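PDB 5FSR: D-alanyl-D-alanine carboxypeptidase DacD from Escherichia coli, which removes the C-terminal D-alanine from peptidoglycan precursor peptides, acting as a serine-type D-Ala-D-Ala carboxypeptidase that also binds penicillin. Local coordinates for residues Ala246-Gly251 / Trp278-Phe283; Asn219-Asp224 / Glu271-Leu276; Gly144-Phe149 / Thr169-Asp174; Ser107-Lys112 / Arg120-Gly125. All coordinates share one frame; numbering follows the deposited sequence.

Interaction 1 of 4, residues Ala246-Gly251 / Trp278-Phe283; sequences ASAVDG and WGQQNF
One water molecule, donating in both directions, joins Val-249 to Gln-280: it lies 2.8 Å from Val-249 O. The second bond of the same water is longer, 3.2 Å to Gln-280 OE1, and together the two bridge the gap between strand and helix, which no direct hydrogen bond crosses. The amide nitrogen faces another way, with Gln-280 NE2 3.3 Å from the methyl Ala-248 CB and 4.0 Å from Val-249 O. Beyond CG the glutamine chain runs extended (chi2 170°), which carries its amide from the helix to the strand surface. The carboxylate of Asp-250 and the amide of Gln-280 lie stacked, with planes 8° apart, the two side chains running in opposing senses. The nearest atoms of that pair are Asp-250 CG and Gln-280 CG at 4.0 Å. This is strand-on-helix packing of the penicillin-binding-protein (DD-peptidase) fold: strand 242-250 belongs to the five-stranded antiparallel sheet, and helix 265-282 lies against it with short-segment axes 10.2 Å apart and 21° from parallel. The charge of Asp-250 is met by Arg-253, whose guanidinium forms a salt bridge with OD2 and also donates to the backbone oxygens of Gly-279 and Gln-280 in the last turn of the helix. Leu-255 and Met-227 also touch the Gln-280 side chain.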
loop_
_atom_site.group_PDB
_atom_site.type_symbol
_atom_site.label_atom_id
_atom_site.label_comp_id
_atom_site.label_asym_id
_atom_site.label_seq_id
_atom_site.Cartn_x
_atom_site.Cartn_y
_atom_site.Cartn_z
ATOM N N ALA A 246 -0.693 -0.137 7.339
ATOM C CA ALA A 246 0.479 -0.850 7.788
ATOM C C ALA A 246 0.734 -2.126 6.961
ATOM O O ALA A 246 -0.153 -2.674 6.284
ATOM C CB ALA A 246 0.352 -1.173 9.261
ATOM N N SER A 247 1.968 -2.590 6.995
ATOM C CA SER A 247 2.344 -3.814 6.320
ATOM C C SER A 247 3.479 -4.432 7.132
ATOM O O SER A 247 4.368 -3.721 7.589
ATOM C CB SER A 247 2.733 -3.553 4.868
ATOM O OG SER A 247 3.341 -4.680 4.281
ATOM N N ALA A 248 3.381 -5.731 7.357
ATOM C CA ALA A 248 4.266 -6.451 8.271
ATOM C C ALA A 248 4.779 -7.704 7.589
ATOM O O ALA A 248 4.070 -8.322 6.803
ATOM C CB ALA A 248 3.545 -6.801 9.558
ATOM N N VAL A 249 6.043 -8.002 7.844
ATOM C CA VAL A 249 6.677 -9.190 7.373
ATOM C C VAL A 249 6.771 -10.154 8.562
ATOM O O VAL A 249 6.795 -9.753 9.720
ATOM C CB VAL A 249 8.088 -8.897 6.795
ATOM C CG1 VAL A 249 8.844 -10.198 6.482
ATOM C CG2 VAL A 249 7.987 -8.064 5.540
ATOM N N ASP A 250 6.806 -11.430 8.263
ATOM C CA ASP A 250 7.196 -12.462 9.234
ATOM C C ASP A 250 7.701 -13.611 8.368
ATOM O O ASP A 250 6.933 -14.249 7.638
ATOM C CB ASP A 250 6.035 -12.860 10.157
ATOM C CG ASP A 250 5.028 -13.818 9.504
ATOM O OD1 ASP A 250 4.438 -13.475 8.473
ATOM O OD2 ASP A 250 4.807 -14.923 10.048
ATOM N N GLY A 251 9.010 -13.811 8.397
ATOM C CA GLY A 251 9.663 -14.780 7.527
ATOM C C GLY A 251 9.495 -14.369 6.085
ATOM O O GLY A 251 9.915 -13.275 5.701
ATOM N N TRP A 278 -3.786 -11.170 14.120
ATOM C CA TRP A 278 -4.730 -12.267 13.832
ATOM C C TRP A 278 -4.363 -12.885 12.490
ATOM O O TRP A 278 -4.467 -14.082 12.316
ATOM C CB TRP A 278 -6.166 -11.755 13.832
ATOM C CG TRP A 278 -7.223 -12.753 13.446
ATOM C CD1 TRP A 278 -7.853 -13.662 14.274
ATOM C CD2 TRP A 278 -7.824 -12.915 12.145
ATOM N NE1 TRP A 278 -8.771 -14.381 13.555
ATOM C CE2 TRP A 278 -8.780 -13.950 12.255
ATOM C CE3 TRP A 278 -7.633 -12.304 10.906
ATOM C CZ2 TRP A 278 -9.558 -14.368 11.169
ATOM C CZ3 TRP A 278 -8.397 -12.731 9.820
ATOM C CH2 TRP A 278 -9.350 -13.734 9.959
ATOM N N GLY A 279 -3.899 -12.059 11.557
ATOM C CA GLY A 279 -3.376 -12.569 10.317
ATOM C C GLY A 279 -2.187 -13.471 10.536
ATOM O O GLY A 279 -2.137 -14.576 9.985
ATOM N N GLN A 280 -1.251 -13.016 11.366
ATOM C CA GLN A 280 0.079 -13.649 11.504
ATOM C C GLN A 280 0.044 -14.989 12.214
ATOM O O GLN A 280 0.791 -15.886 11.844
ATOM C CB GLN A 280 1.117 -12.714 12.197
ATOM C CG GLN A 280 1.948 -11.941 11.187
ATOM C CD GLN A 280 2.811 -10.824 11.784
ATOM O OE1 GLN A 280 3.349 -10.943 12.890
ATOM N NE2 GLN A 280 2.970 -9.724 11.013
ATOM N N GLN A 281 -0.811 -15.096 13.230
ATOM C CA GLN A 281 -0.892 -16.273 14.086
ATOM C C GLN A 281 -1.746 -17.420 13.528
ATOM O O GLN A 281 -1.447 -18.581 13.784
ATOM C CB GLN A 281 -1.447 -15.865 15.435
ATOM C CG GLN A 281 -0.575 -14.871 16.173
ATOM C CD GLN A 281 -1.259 -14.370 17.418
ATOM O OE1 GLN A 281 -2.161 -13.542 17.334
ATOM N NE2 GLN A 281 -0.855 -14.877 18.570
ATOM N N ASN A 282 -2.787 -17.068 12.768
ATOM C CA ASN A 282 -3.835 -17.998 12.341
ATOM C C ASN A 282 -3.817 -18.490 10.877
ATOM O O ASN A 282 -4.525 -19.442 10.544
ATOM C CB ASN A 282 -5.201 -17.375 12.677
ATOM C CG ASN A 282 -5.397 -17.203 14.175
ATOM O OD1 ASN A 282 -5.213 -18.164 14.935
ATOM N ND2 ASN A 282 -5.745 -15.988 14.614
ATOM N N PHE A 283 -3.021 -17.832 10.038
ATOM C CA PHE A 283 -2.885 -18.133 8.628
ATOM C C PHE A 283 -1.404 -18.230 8.218
ATOM O O PHE A 283 -0.499 -17.718 8.900
ATOM C CB PHE A 283 -3.551 -17.038 7.769
ATOM C CG PHE A 283 -5.020 -16.831 8.046
ATOM C CD1 PHE A 283 -5.434 -16.128 9.154
ATOM C CD2 PHE A 283 -5.990 -17.324 7.169
ATOM C CE1 PHE A 283 -6.786 -15.929 9.401
ATOM C CE2 PHE A 283 -7.345 -17.123 7.406
ATOM C CZ PHE A 283 -7.746 -16.421 8.527
HETATM O O HOH W 1 6.344 -9.861 12.462
#

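Interaction 2 of 4, residues Asn219-Asp224 / Glu271-Leu276; sequences NGLLWD and EARKLL
Arg-273 leaves helix 265-282 with its side chain directed at the loop that holds Leu-221 and Asp-224. From CB, the first torsion places CG anti to the backbone N (chi1 -156°), and the chain meets Asp-224 from there on: Arg-273 CG is 3.8 Å from Asp-224 OD2. One bond further, Arg-273 CD closes to 3.3 Å from the same oxygen, Asp-224 OD2. The chain then bends (chi3 -82°), and Arg-273 NE makes a salt bridge with Asp-224 OD2 at 2.5 Å, short enough to be read with caution. The carboxylate does not meet the guanidinium flat along its rim; Asp-224 CG lies over one face and the planes are 44° apart, evidence of charge pairing. This loop, with its 3-10 turn at 220-222, leads into strand 228-236 at the border of the five-stranded antiparallel sheet of the DD-peptidase fold, and the helix covers that sheet. Arg-273 CZ and Arg-273 NH2 stay near Asp-224 OD2, at 3.2 and 3.3 Å. At the tip, Arg-273 NH2 also lies 3.5 Å from Leu-221 CD2, the leucine crossing the arginine obliquely. The other methyl, Leu-221 CD1, reaches Ala-272 CB at 4.4 Å. Leu-244 of the sheet touches both Leu-221 and Ala-272, Ala-246 lies against Leu-221, and Met-227 touches Arg-273. Asp-224 OD1 accepts a weak bond from Thr-226 N and lies above the guanidinium plane.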
loop_
_atom_site.group_PDB
_atom_site.type_symbol
_atom_site.label_atom_id
_atom_site.label_comp_id
_atom_site.label_asym_id
_atom_site.label_seq_id
_atom_site.Cartn_x
_atom_site.Cartn_y
_atom_site.Cartn_z
ATOM N N ASN A 219 4.485 7.463 11.006
ATOM C CA ASN A 219 3.971 6.113 11.221
ATOM C C ASN A 219 4.551 5.508 12.486
ATOM O O ASN A 219 5.643 4.927 12.460
ATOM C CB ASN A 219 4.271 5.210 10.010
ATOM C CG ASN A 219 3.671 3.802 10.151
ATOM O OD1 ASN A 219 2.689 3.599 10.887
ATOM N ND2 ASN A 219 4.263 2.825 9.450
ATOM N N GLY A 220 3.792 5.612 13.576
ATOM C CA GLY A 220 4.187 5.055 14.860
ATOM C C GLY A 220 4.506 3.572 14.875
ATOM O O GLY A 220 5.374 3.139 15.621
ATOM N N LEU A 221 3.811 2.784 14.061
ATOM C CA LEU A 221 4.006 1.339 14.068
ATOM C C LEU A 221 5.424 0.870 13.687
ATOM O O LEU A 221 5.811 -0.250 14.052
ATOM C CB LEU A 221 2.949 0.633 13.198
ATOM C CG LEU A 221 1.516 0.600 13.758
ATOM C CD1 LEU A 221 0.555 0.077 12.703
ATOM C CD2 LEU A 221 1.394 -0.250 15.025
ATOM N N LEU A 222 6.187 1.703 12.986
ATOM C CA LEU A 222 7.608 1.417 12.680
ATOM C C LEU A 222 8.488 1.060 13.898
ATOM O O LEU A 222 9.450 0.301 13.736
ATOM C CB LEU A 222 8.257 2.616 11.942
ATOM C CG LEU A 222 7.857 2.914 10.493
ATOM C CD1 LEU A 222 8.646 4.098 9.947
ATOM C CD2 LEU A 222 8.046 1.692 9.592
ATOM N N TRP A 223 8.178 1.638 15.073
ATOM C CA TRP A 223 8.920 1.412 16.324
ATOM C C TRP A 223 8.297 0.324 17.203
ATOM O O TRP A 223 8.636 0.230 18.368
ATOM C CB TRP A 223 8.998 2.709 17.180
ATOM C CG TRP A 223 9.910 3.755 16.665
ATOM C CD1 TRP A 223 11.254 3.849 16.894
ATOM C CD2 TRP A 223 9.554 4.880 15.853
ATOM N NE1 TRP A 223 11.763 4.949 16.242
ATOM C CE2 TRP A 223 10.745 5.606 15.602
ATOM C CE3 TRP A 223 8.346 5.345 15.303
ATOM C CZ2 TRP A 223 10.772 6.772 14.816
ATOM C CZ3 TRP A 223 8.374 6.512 14.508
ATOM C CH2 TRP A 223 9.588 7.210 14.278
ATOM N N ASP A 224 7.398 -0.488 16.652
ATOM C CA ASP A 224 6.761 -1.563 17.413
ATOM C C ASP A 224 7.791 -2.636 17.680
ATOM O O ASP A 224 8.461 -3.094 16.767
ATOM C CB ASP A 224 5.580 -2.139 16.640
ATOM C CG ASP A 224 4.730 -3.090 17.470
ATOM O OD1 ASP A 224 5.046 -3.366 18.645
ATOM O OD2 ASP A 224 3.730 -3.604 16.931
ATOM N N GLU A 271 -6.302 -1.415 16.320
ATOM C CA GLU A 271 -7.133 -2.159 15.396
ATOM C C GLU A 271 -6.281 -2.712 14.270
ATOM O O GLU A 271 -6.470 -3.869 13.895
ATOM C CB GLU A 271 -8.263 -1.312 14.811
ATOM C CG GLU A 271 -9.333 -0.819 15.785
ATOM C CD GLU A 271 -9.791 -1.843 16.823
ATOM O OE1 GLU A 271 -10.149 -2.967 16.431
ATOM O OE2 GLU A 271 -9.814 -1.507 18.030
ATOM N N ALA A 272 -5.331 -1.908 13.760
ATOM C CA ALA A 272 -4.405 -2.347 12.701
ATOM C C ALA A 272 -3.460 -3.471 13.107
ATOM O O ALA A 272 -3.204 -4.386 12.297
ATOM C CB ALA A 272 -3.582 -1.178 12.170
ATOM N N ARG A 273 -2.921 -3.372 14.325
ATOM C CA ARG A 273 -2.080 -4.419 14.917
ATOM C C ARG A 273 -2.906 -5.602 15.479
ATOM O O ARG A 273 -2.360 -6.671 15.682
ATOM C CB ARG A 273 -1.192 -3.820 16.022
ATOM C CG ARG A 273 0.093 -4.587 16.350
ATOM C CD ARG A 273 0.609 -4.170 17.731
ATOM N NE ARG A 273 1.378 -2.918 17.631
ATOM C CZ ARG A 273 1.543 -2.004 18.593
ATOM N NH1 ARG A 273 0.968 -2.121 19.783
ATOM N NH2 ARG A 273 2.277 -0.932 18.333
ATOM N N LYS A 274 -4.192 -5.406 15.771
ATOM C CA LYS A 274 -5.109 -6.528 16.066
ATOM C C LYS A 274 -5.379 -7.338 14.775
ATOM O O LYS A 274 -5.472 -8.554 14.823
ATOM C CB LYS A 274 -6.423 -5.984 16.629
ATOM C CG LYS A 274 -7.510 -6.992 16.942
ATOM C CD LYS A 274 -8.880 -6.326 17.090
ATOM C CE LYS A 274 -8.985 -5.420 18.303
ATOM N NZ LYS A 274 -10.372 -4.889 18.438
ATOM N N LEU A 275 -5.511 -6.655 13.639
ATOM C CA LEU A 275 -5.757 -7.322 12.367
ATOM C C LEU A 275 -4.557 -8.141 11.919
ATOM O O LEU A 275 -4.702 -9.349 11.660
ATOM C CB LEU A 275 -6.113 -6.331 11.265
ATOM C CG LEU A 275 -7.562 -5.891 11.198
ATOM C CD1 LEU A 275 -7.703 -4.836 10.101
ATOM C CD2 LEU A 275 -8.479 -7.093 10.914
ATOM N N LEU A 276 -3.398 -7.487 11.866
ATOM C CA LEU A 276 -2.109 -8.099 11.518
ATOM C C LEU A 276 -1.643 -9.210 12.459
ATOM O O LEU A 276 -0.969 -10.144 12.046
ATOM C CB LEU A 276 -0.999 -7.032 11.512
ATOM C CG LEU A 276 -1.010 -6.015 10.392
ATOM C CD1 LEU A 276 -0.075 -4.822 10.720
ATOM C CD2 LEU A 276 -0.628 -6.689 9.089
#

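Interaction 3 of 4, residues Gly144-Phe149 / Thr169-Asp174; sequences GGQRQF and TVHGLD
The loop 169-174 borders what is, by similarity, the active site, and here it packs against the first turn of helix 146-159. Gly-145 holds the N-cap position of that helix, its carbonyl oxygen accepting from Phe-149 N. The closest backbone approach is between Gln-146 and Val-170, whose CA atoms are 6.5 Å apart. Val-170 is the apolar centre of the contact: its CG1 methyl lies 3.7 Å from Phe-149 CD2, with the two side chains crossing at about a right angle. Val-170 CG1 is also 3.8 Å from Gln-146 CG. Phe-149 swings toward the loop because its CG is anti to the backbone N (chi1 -165°), and its ring also touches Thr-70 and Val-73 of helix 66-79 and Ala-139 of helix 132-143. A water supplies the polar link, donating to Gln-146 OE1 at 2.8 Å and accepting from Val-170 N at 3.0 Å. Gln-146 OE1 stays 4.1 Å from His-171 NE2, a contact without a hydrogen bond, the amide and ring planes being 61° apart. Inside the loop, Thr-169 OG1 donates to Leu-173 O at 2.7 Å, in the carbonyl plane, which ties the turn across Gly-172 with its positive phi (87°). Val-170 O accepts from Thr-70 OG1, on the helix that bears Lys-67, and the His-171 side chain comes within about 4 Å of that of Lys-67, the proton acceptor by similarity. Such a loop packed beside the Ser-x-x-Lys helix recalls the omega-like loop bordering the catalytic cleft of penicillin-binding proteins and class A beta-lactamases.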
loop_
_atom_site.group_PDB
_atom_site.type_symbol
_atom_site.label_atom_id
_atom_site.label_comp_id
_atom_site.label_asym_id
_atom_site.label_seq_id
_atom_site.Cartn_x
_atom_site.Cartn_y
_atom_site.Cartn_z
ATOM N N GLY A 144 5.307 18.130 -15.911
ATOM C CA GLY A 144 5.319 19.511 -16.384
ATOM C C GLY A 144 4.363 20.383 -15.589
ATOM O O GLY A 144 4.422 21.609 -15.710
ATOM N N GLY A 145 3.499 19.774 -14.772
ATOM C CA GLY A 145 2.527 20.514 -13.988
ATOM C C GLY A 145 1.561 19.717 -13.111
ATOM O O GLY A 145 1.357 18.493 -13.291
ATOM N N GLN A 146 0.941 20.437 -12.175
ATOM C CA GLN A 146 0.047 19.839 -11.190
ATOM C C GLN A 146 -1.087 19.031 -11.840
ATOM O O GLN A 146 -1.198 17.830 -11.598
ATOM C CB GLN A 146 -0.458 20.867 -10.156
ATOM C CG GLN A 146 0.403 20.876 -8.897
ATOM C CD GLN A 146 0.232 22.091 -8.009
ATOM O OE1 GLN A 146 -0.428 22.033 -6.977
ATOM N NE2 GLN A 146 0.902 23.178 -8.366
ATOM N N ARG A 147 -1.866 19.654 -12.717
ATOM C CA ARG A 147 -3.041 18.983 -13.307
ATOM C C ARG A 147 -2.727 17.770 -14.208
ATOM O O ARG A 147 -3.588 16.909 -14.379
ATOM C CB ARG A 147 -3.977 19.962 -14.021
ATOM C CG ARG A 147 -4.424 21.094 -13.068
ATOM C CD ARG A 147 -5.912 21.086 -12.660
ATOM N NE ARG A 147 -6.013 21.696 -11.318
ATOM C CZ ARG A 147 -5.787 22.983 -11.013
ATOM N NH1 ARG A 147 -5.469 23.884 -11.955
ATOM N NH2 ARG A 147 -5.889 23.393 -9.745
ATOM N N GLN A 148 -1.530 17.739 -14.806
ATOM C CA GLN A 148 -1.110 16.639 -15.677
ATOM C C GLN A 148 -0.652 15.490 -14.825
ATOM O O GLN A 148 -0.602 14.385 -15.287
ATOM C CB GLN A 148 0.058 17.031 -16.573
ATOM C CG GLN A 148 -0.226 18.178 -17.520
ATOM C CD GLN A 148 0.336 19.496 -16.998
ATOM O OE1 GLN A 148 0.024 19.924 -15.886
ATOM N NE2 GLN A 148 1.158 20.129 -17.791
ATOM N N PHE A 149 -0.224 15.793 -13.612
ATOM C CA PHE A 149 0.224 14.791 -12.672
ATOM C C PHE A 149 -0.991 14.033 -12.124
ATOM O O PHE A 149 -0.945 12.819 -11.957
ATOM C CB PHE A 149 0.982 15.457 -11.533
ATOM C CG PHE A 149 1.752 14.510 -10.727
ATOM C CD1 PHE A 149 3.017 14.123 -11.126
ATOM C CD2 PHE A 149 1.187 13.948 -9.576
ATOM C CE1 PHE A 149 3.728 13.193 -10.384
ATOM C CE2 PHE A 149 1.896 13.057 -8.832
ATOM C CZ PHE A 149 3.174 12.681 -9.233
ATOM N N THR A 169 -5.945 16.620 -6.491
ATOM C CA THR A 169 -4.714 17.401 -6.251
ATOM C C THR A 169 -3.568 16.462 -5.984
ATOM O O THR A 169 -3.823 15.343 -5.611
ATOM C CB THR A 169 -4.889 18.356 -5.060
ATOM O OG1 THR A 169 -5.292 17.627 -3.874
ATOM C CG2 THR A 169 -5.925 19.396 -5.418
ATOM N N VAL A 170 -2.323 16.952 -6.140
ATOM C CA VAL A 170 -1.089 16.116 -6.020
ATOM C C VAL A 170 -0.685 15.708 -4.581
ATOM O O VAL A 170 0.264 14.953 -4.394
ATOM C CB VAL A 170 0.171 16.817 -6.639
ATOM C CG1 VAL A 170 -0.051 17.146 -8.104
ATOM C CG2 VAL A 170 0.577 18.053 -5.850
ATOM N N HIS A 171 -1.342 16.281 -3.590
ATOM C CA HIS A 171 -1.029 16.071 -2.191
ATOM C C HIS A 171 -2.256 15.760 -1.300
ATOM O O HIS A 171 -2.082 15.547 -0.113
ATOM C CB HIS A 171 -0.322 17.334 -1.635
ATOM C CG HIS A 171 -0.808 18.617 -2.228
ATOM N ND1 HIS A 171 -2.114 19.035 -2.126
ATOM C CD2 HIS A 171 -0.165 19.563 -2.957
ATOM C CE1 HIS A 171 -2.260 20.187 -2.755
ATOM N NE2 HIS A 171 -1.087 20.544 -3.247
ATOM N N GLY A 172 -3.478 15.798 -1.845
ATOM C CA GLY A 172 -4.701 15.535 -1.082
ATOM C C GLY A 172 -5.313 16.726 -0.386
ATOM O O GLY A 172 -6.474 16.690 0.047
ATOM N N LEU A 173 -4.534 17.785 -0.230
ATOM C CA LEU A 173 -5.063 19.077 0.216
ATOM C C LEU A 173 -6.035 19.712 -0.782
ATOM O O LEU A 173 -5.990 19.404 -1.974
ATOM C CB LEU A 173 -3.924 20.060 0.521
ATOM C CG LEU A 173 -2.758 19.696 1.456
ATOM C CD1 LEU A 173 -1.615 20.659 1.166
ATOM C CD2 LEU A 173 -3.187 19.740 2.919
ATOM N N ASP A 174 -6.902 20.587 -0.273
ATOM C CA ASP A 174 -7.900 21.315 -1.063
ATOM C C ASP A 174 -8.455 20.474 -2.203
ATOM O O ASP A 174 -8.414 20.887 -3.386
ATOM C CB ASP A 174 -7.322 22.656 -1.600
ATOM C CG ASP A 174 -8.427 23.657 -2.071
ATOM O OD1 ASP A 174 -9.655 23.320 -2.023
ATOM O OD2 ASP A 174 -8.057 24.792 -2.496
HETATM O O HOH W 2 -2.092 19.818 -6.910
#

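Interaction 4 of 4, residues Ser107-Lys112 / Arg120-Gly125; sequences SLMFLK and RDLSRG
Met-109 and Gly-125 bring their backbones close, with CA atoms 5.2 Å apart, where the irregular segment 107-112 runs against helix 119-127. The absence of a side chain on Gly-125 is what makes room for the sulfur: Met-109 SD rests 3.7 Å from Gly-125 CA, and Met-109 CG is 4.0 Å from the same carbon. Met-109 reaches along the helix as a fully extended chain, CG lying anti to the backbone N (chi1 -168°) and the later torsions also near 180°. The terminal methyl comes to Asp-121 O, but too tightly in the model for that spacing to be trusted. Alongside, Leu-122 CD2 closes the apolar patch, 4.3 Å from Met-109 SD and 3.6 Å from Leu-111 CD1. Leu-111 and Leu-122 cross at about a right angle and meet through one methyl of each, CD1 and CD2. Trp-210 covers Met-109, Leu-111 and Asp-121, and Leu-138 of helix 132-143 lies against Leu-122. The loop backbone is held by Asp-133, whose OD1 accepts from Met-109 N and OD2 from Leu-111 N, the latter oxygen also taking a weak bond from Phe-110 N. With no hydrogen bond or salt bridge spanning the two segments, the chemistry implies that shape matching of sulfur and methyl groups joins them, while Asp-133 fixes the loop from the helix that follows Ser-130, an active-site residue by similarity.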
loop_
_atom_site.group_PDB
_atom_site.type_symbol
_atom_site.label_atom_id
_atom_site.label_comp_id
_atom_site.label_asym_id
_atom_site.label_seq_id
_atom_site.Cartn_x
_atom_site.Cartn_y
_atom_site.Cartn_z
ATOM N N SER A 107 2.050 19.542 6.507
ATOM C CA SER A 107 3.385 18.984 6.690
ATOM C C SER A 107 4.276 19.314 5.491
ATOM O O SER A 107 3.829 19.268 4.336
ATOM C CB SER A 107 3.299 17.468 6.912
ATOM O OG SER A 107 2.643 16.828 5.828
ATOM N N LEU A 108 5.547 19.625 5.770
ATOM C CA LEU A 108 6.454 20.175 4.763
ATOM C C LEU A 108 7.867 19.579 4.854
ATOM O O LEU A 108 8.310 19.130 5.922
ATOM C CB LEU A 108 6.504 21.694 4.912
ATOM C CG LEU A 108 5.223 22.512 4.643
ATOM C CD1 LEU A 108 5.421 23.939 5.114
ATOM C CD2 LEU A 108 4.823 22.510 3.175
ATOM N N MET A 109 8.552 19.535 3.715
ATOM C CA MET A 109 9.991 19.305 3.667
ATOM C C MET A 109 10.761 20.608 3.922
ATOM O O MET A 109 11.961 20.579 4.239
ATOM C CB MET A 109 10.341 18.776 2.276
ATOM C CG MET A 109 11.727 18.204 2.100
ATOM S SD MET A 109 11.859 17.538 0.441
ATOM C CE MET A 109 13.548 17.012 0.549
ATOM N N PHE A 110 10.070 21.739 3.726
ATOM C CA PHE A 110 10.618 23.098 3.899
ATOM C C PHE A 110 11.670 23.368 2.826
ATOM O O PHE A 110 12.828 23.693 3.111
ATOM C CB PHE A 110 11.147 23.367 5.320
ATOM C CG PHE A 110 10.097 23.271 6.388
ATOM C CD1 PHE A 110 9.097 24.220 6.475
ATOM C CD2 PHE A 110 10.118 22.251 7.331
ATOM C CE1 PHE A 110 8.119 24.150 7.469
ATOM C CE2 PHE A 110 9.127 22.162 8.328
ATOM C CZ PHE A 110 8.125 23.113 8.393
ATOM N N LEU A 111 11.219 23.225 1.585
ATOM C CA LEU A 111 11.994 23.574 0.405
ATOM C C LEU A 111 11.857 25.073 0.144
ATOM O O LEU A 111 10.830 25.660 0.429
ATOM C CB LEU A 111 11.435 22.814 -0.807
ATOM C CG LEU A 111 11.455 21.305 -0.819
ATOM C CD1 LEU A 111 10.698 20.790 -2.033
ATOM C CD2 LEU A 111 12.875 20.754 -0.793
ATOM N N LYS A 112 12.880 25.670 -0.442
ATOM C CA LYS A 112 12.847 27.081 -0.836
ATOM C C LYS A 112 13.021 27.179 -2.346
ATOM O O LYS A 112 13.720 26.380 -2.938
ATOM C CB LYS A 112 13.917 27.866 -0.106
ATOM C CG LYS A 112 13.934 29.349 -0.435
ATOM N N ARG A 120 15.540 11.523 -5.356
ATOM C CA ARG A 120 15.652 10.744 -4.124
ATOM C C ARG A 120 15.306 11.501 -2.852
ATOM O O ARG A 120 14.500 11.002 -2.038
ATOM C CB ARG A 120 17.061 10.170 -3.993
ATOM C CG ARG A 120 17.205 9.085 -2.936
ATOM C CD ARG A 120 18.631 8.633 -2.720
ATOM N NE ARG A 120 19.351 8.438 -3.979
ATOM C CZ ARG A 120 19.358 7.332 -4.729
ATOM N NH1 ARG A 120 18.667 6.240 -4.373
ATOM N NH2 ARG A 120 20.089 7.294 -5.850
ATOM N N ASP A 121 15.934 12.682 -2.659
ATOM C CA ASP A 121 15.665 13.486 -1.456
ATOM C C ASP A 121 14.272 14.102 -1.466
ATOM O O ASP A 121 13.714 14.304 -0.400
ATOM C CB ASP A 121 16.718 14.578 -1.218
ATOM C CG ASP A 121 18.077 14.015 -0.948
ATOM O OD1 ASP A 121 18.199 12.822 -0.573
ATOM O OD2 ASP A 121 19.024 14.753 -1.134
ATOM N N LEU A 122 13.709 14.372 -2.644
ATOM C CA LEU A 122 12.313 14.785 -2.732
ATOM C C LEU A 122 11.319 13.606 -2.362
ATOM O O LEU A 122 10.291 13.823 -1.717
ATOM C CB LEU A 122 11.999 15.330 -4.132
ATOM C CG LEU A 122 12.472 16.725 -4.545
ATOM C CD1 LEU A 122 12.422 16.925 -6.060
ATOM C CD2 LEU A 122 11.642 17.798 -3.847
ATOM N N SER A 123 11.630 12.399 -2.834
ATOM C CA SER A 123 10.915 11.162 -2.469
ATOM C C SER A 123 10.972 10.917 -0.953
ATOM O O SER A 123 9.999 10.561 -0.350
ATOM C CB SER A 123 11.472 9.960 -3.250
ATOM O OG SER A 123 11.430 10.192 -4.648
ATOM N N ARG A 124 12.106 11.192 -0.322
ATOM C CA ARG A 124 12.167 11.095 1.151
ATOM C C ARG A 124 11.290 12.148 1.849
ATOM O O ARG A 124 10.566 11.829 2.767
ATOM C CB ARG A 124 13.613 11.180 1.647
ATOM C CG ARG A 124 14.533 10.086 1.120
ATOM C CD ARG A 124 15.755 9.930 2.022
ATOM N NE ARG A 124 16.827 9.236 1.284
ATOM C CZ ARG A 124 18.129 9.520 1.309
ATOM N NH1 ARG A 124 18.625 10.545 2.025
ATOM N NH2 ARG A 124 18.963 8.768 0.580
ATOM N N GLY A 125 11.343 13.385 1.381
ATOM C CA GLY A 125 10.453 14.435 1.897
ATOM C C GLY A 125 8.966 14.111 1.789
ATOM O O GLY A 125 8.190 14.397 2.687
#

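Along the chain interaction 4 closes first and interaction 3 follows; the segments of interactions 2 and 1 then alternate. Interactions 3 and 4 belong to the largely helical part of the enzyme, with centres 16 Å and nearest atoms about 6 Å apart. Interactions 1 and 2, centres 11 Å apart, touch directly, Ala-246 CB lying 3.7 Å from Leu-221 CD1, and their shared helix 265-282 packs on both the sheet strand and the loop before strand 228-236. Interaction 3 is 35 Å from interaction 1 between centres. Lys-67 and Ser-130, catalytic by similarity, lie near interactions 3 and 4; Lys-233 of strand 228-236, probably substrate-binding, has its side chain about 9 Å from Gly-125 and about 10 Å from that of Leu-221.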